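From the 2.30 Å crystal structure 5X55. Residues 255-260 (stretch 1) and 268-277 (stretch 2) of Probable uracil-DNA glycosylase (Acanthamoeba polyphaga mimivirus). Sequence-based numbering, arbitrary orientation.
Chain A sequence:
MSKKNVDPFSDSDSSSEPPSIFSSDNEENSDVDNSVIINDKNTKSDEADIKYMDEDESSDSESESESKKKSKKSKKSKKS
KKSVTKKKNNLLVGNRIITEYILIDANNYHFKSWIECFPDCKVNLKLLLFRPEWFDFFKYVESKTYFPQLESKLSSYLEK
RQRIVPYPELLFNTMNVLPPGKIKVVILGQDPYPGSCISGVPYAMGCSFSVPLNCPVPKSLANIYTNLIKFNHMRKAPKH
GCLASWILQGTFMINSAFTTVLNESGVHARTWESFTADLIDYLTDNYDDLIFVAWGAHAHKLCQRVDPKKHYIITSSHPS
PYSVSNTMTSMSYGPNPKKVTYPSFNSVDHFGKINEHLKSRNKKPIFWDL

Stretch 1 (255-260) NSAFTT
Stretch 2 268-277: HARTWESFTA

Stretch 1 is an irregular segment that runs antiparallel in register to stretch 2: CA–CA distances are 5.5 Å for Thr 260–His 268, 5.4 Å for Ala 257–Trp 272 and 5.8 Å for Ser 256–Thr 276. Together they bury 469 Å².

His 268 (phi/psi -118/38, chi1 m, chi2 163°) points toward stretch 1, and its ND1 hydrogen-bonds Thr 259 OG1 at 2.9 Å; the donor is undetermined. One water bridges the backbones, donating to Thr 259 O (2.8 Å) and accepting from His 268 N (3.0 Å). Ala 269 to Thr 271 have helical phi/psi, and a type I turn from Arg 270 to Glu 273 leads into the helix, with Arg 270 directed away.

Trp 272, the N-cap residue (-106/7, chi1 m, chi2 90°), donates NE1 to Thr 259 OG1 (2.8 Å, 158°), so this p-rotamer hydroxyl serves both ring nitrogens. Phe 258 (chi1 m, chi2 70°) sets its CB 3.7 Å from the centroid of the Trp 272 six-membered ring, 13° off the normal, a CH-pi contact.

In the helix, Phe 275 (chi1 t, chi2 85°) turns its edge to the Phe 258 face: planes at 87°, centroids 5.5 Å apart. Thr 276 (chi1 m) donates OG1 to Ser 256 O at 2.6 Å, satisfying a buried carbonyl.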

# COMPACT_ATOMS: atom_id res chain seq x y z
N ASN A 255 -1.65 0.62 1.63
CA ASN A 255 -1.62 1.35 2.89
C ASN A 255 -2.46 0.62 3.93
O ASN A 255 -3.59 0.21 3.63
CB ASN A 255 -2.14 2.78 2.68
CG ASN A 255 -1.21 3.62 1.81
OD1 ASN A 255 -0.01 3.67 2.04
ND2 ASN A 255 -1.78 4.31 0.82
N SER A 256 -1.93 0.46 5.15
CA SER A 256 -2.69 -0.24 6.18
C SER A 256 -3.98 0.51 6.55
O SER A 256 -4.96 -0.12 6.97
CB SER A 256 -1.82 -0.44 7.42
OG SER A 256 -1.37 0.81 7.91
N ALA A 257 -3.99 1.83 6.41
CA ALA A 257 -5.21 2.63 6.46
C ALA A 257 -5.60 2.97 5.02
O ALA A 257 -4.91 3.74 4.35
CB ALA A 257 -5.02 3.90 7.28
N PHE A 258 -6.71 2.41 4.56
CA PHE A 258 -7.03 2.58 3.15
C PHE A 258 -7.55 3.97 2.79
O PHE A 258 -7.55 4.30 1.60
CB PHE A 258 -8.03 1.50 2.71
CG PHE A 258 -7.39 0.16 2.46
CD1 PHE A 258 -6.89 -0.60 3.51
CD2 PHE A 258 -7.27 -0.33 1.18
CE1 PHE A 258 -6.31 -1.84 3.27
CE2 PHE A 258 -6.69 -1.56 0.93
CZ PHE A 258 -6.20 -2.32 1.97
N THR A 259 -7.97 4.78 3.76
CA THR A 259 -8.52 6.09 3.46
C THR A 259 -7.99 7.15 4.41
O THR A 259 -7.49 6.85 5.50
CB THR A 259 -10.06 6.10 3.55
OG1 THR A 259 -10.46 5.64 4.85
CG2 THR A 259 -10.66 5.19 2.49
N THR A 260 -8.11 8.40 3.99
CA THR A 260 -8.05 9.54 4.89
C THR A 260 -8.98 10.60 4.33
O THR A 260 -9.79 10.34 3.45
CB THR A 260 -6.59 10.00 5.09
OG1 THR A 260 -6.54 10.97 6.15
CG2 THR A 260 -5.98 10.57 3.80
N HIS A 268 -8.08 8.24 9.69
CA HIS A 268 -8.83 6.99 9.70
C HIS A 268 -7.96 5.81 10.12
O HIS A 268 -8.10 4.70 9.61
CB HIS A 268 -9.45 6.71 8.34
CG HIS A 268 -10.43 7.76 7.92
ND1 HIS A 268 -10.85 7.90 6.62
CD2 HIS A 268 -11.07 8.71 8.63
CE1 HIS A 268 -11.71 8.90 6.54
NE2 HIS A 268 -11.86 9.41 7.75
N ALA A 269 -7.07 6.04 11.09
CA ALA A 269 -6.09 5.02 11.46
C ALA A 269 -6.72 3.82 12.18
O ALA A 269 -6.20 2.71 12.07
CB ALA A 269 -5.00 5.64 12.33
N ARG A 270 -7.80 4.01 12.93
CA ARG A 270 -8.43 2.86 13.58
C ARG A 270 -9.37 2.15 12.62
O ARG A 270 -9.53 0.92 12.71
CB ARG A 270 -9.21 3.28 14.83
CG ARG A 270 -8.41 3.94 15.96
CD ARG A 270 -7.78 2.93 16.91
NE ARG A 270 -6.32 3.00 16.82
CZ ARG A 270 -5.55 3.75 17.60
NH1 ARG A 270 -6.08 4.49 18.60
NH2 ARG A 270 -4.22 3.74 17.39
N THR A 271 -9.95 2.90 11.69
CA THR A 271 -11.04 2.43 10.83
C THR A 271 -10.73 1.10 10.13
O THR A 271 -11.60 0.23 10.06
CB THR A 271 -11.35 3.52 9.81
OG1 THR A 271 -11.67 4.72 10.53
CG2 THR A 271 -12.50 3.13 8.91
N TRP A 272 -9.51 0.92 9.63
CA TRP A 272 -9.23 -0.22 8.75
C TRP A 272 -8.42 -1.34 9.40
O TRP A 272 -8.04 -2.29 8.69
CB TRP A 272 -8.49 0.26 7.49
CG TRP A 272 -9.34 1.17 6.64
CD1 TRP A 272 -9.42 2.52 6.72
CD2 TRP A 272 -10.21 0.77 5.58
NE1 TRP A 272 -10.30 2.99 5.78
CE2 TRP A 272 -10.81 1.93 5.07
CE3 TRP A 272 -10.56 -0.47 5.02
CZ2 TRP A 272 -11.72 1.90 4.02
CZ3 TRP A 272 -11.47 -0.50 3.98
CH2 TRP A 272 -12.04 0.67 3.49
N GLU A 273 -8.17 -1.27 10.71
CA GLU A 273 -7.19 -2.17 11.34
C GLU A 273 -7.62 -3.63 11.23
O GLU A 273 -6.79 -4.50 10.96
CB GLU A 273 -6.98 -1.78 12.81
CG GLU A 273 -6.19 -0.46 13.03
CD GLU A 273 -5.86 -0.15 14.51
OE1 GLU A 273 -6.72 -0.33 15.41
OE2 GLU A 273 -4.72 0.29 14.78
N SER A 274 -8.91 -3.92 11.44
CA SER A 274 -9.33 -5.31 11.36
C SER A 274 -9.33 -5.80 9.92
O SER A 274 -9.00 -6.96 9.65
CB SER A 274 -10.72 -5.49 11.99
OG SER A 274 -10.71 -5.06 13.33
N PHE A 275 -9.72 -4.94 8.98
CA PHE A 275 -9.69 -5.32 7.58
C PHE A 275 -8.27 -5.62 7.14
O PHE A 275 -8.01 -6.67 6.54
CB PHE A 275 -10.30 -4.20 6.73
CG PHE A 275 -10.36 -4.52 5.25
CD1 PHE A 275 -11.43 -5.23 4.73
CD2 PHE A 275 -9.35 -4.09 4.40
CE1 PHE A 275 -11.50 -5.52 3.37
CE2 PHE A 275 -9.41 -4.36 3.03
CZ PHE A 275 -10.49 -5.09 2.51
N THR A 276 -7.33 -4.74 7.47
CA THR A 276 -5.93 -4.97 7.09
C THR A 276 -5.36 -6.20 7.80
O THR A 276 -4.61 -6.97 7.19
CB THR A 276 -5.10 -3.72 7.38
OG1 THR A 276 -5.62 -2.61 6.62
CG2 THR A 276 -3.64 -3.93 6.98
N ALA A 277 -5.72 -6.42 9.06
CA ALA A 277 -5.25 -7.62 9.74
C ALA A 277 -5.76 -8.87 9.04
O ALA A 277 -4.99 -9.82 8.83
CB ALA A 277 -5.69 -7.61 11.21
O HOH W 1 -5.98 7.60 7.69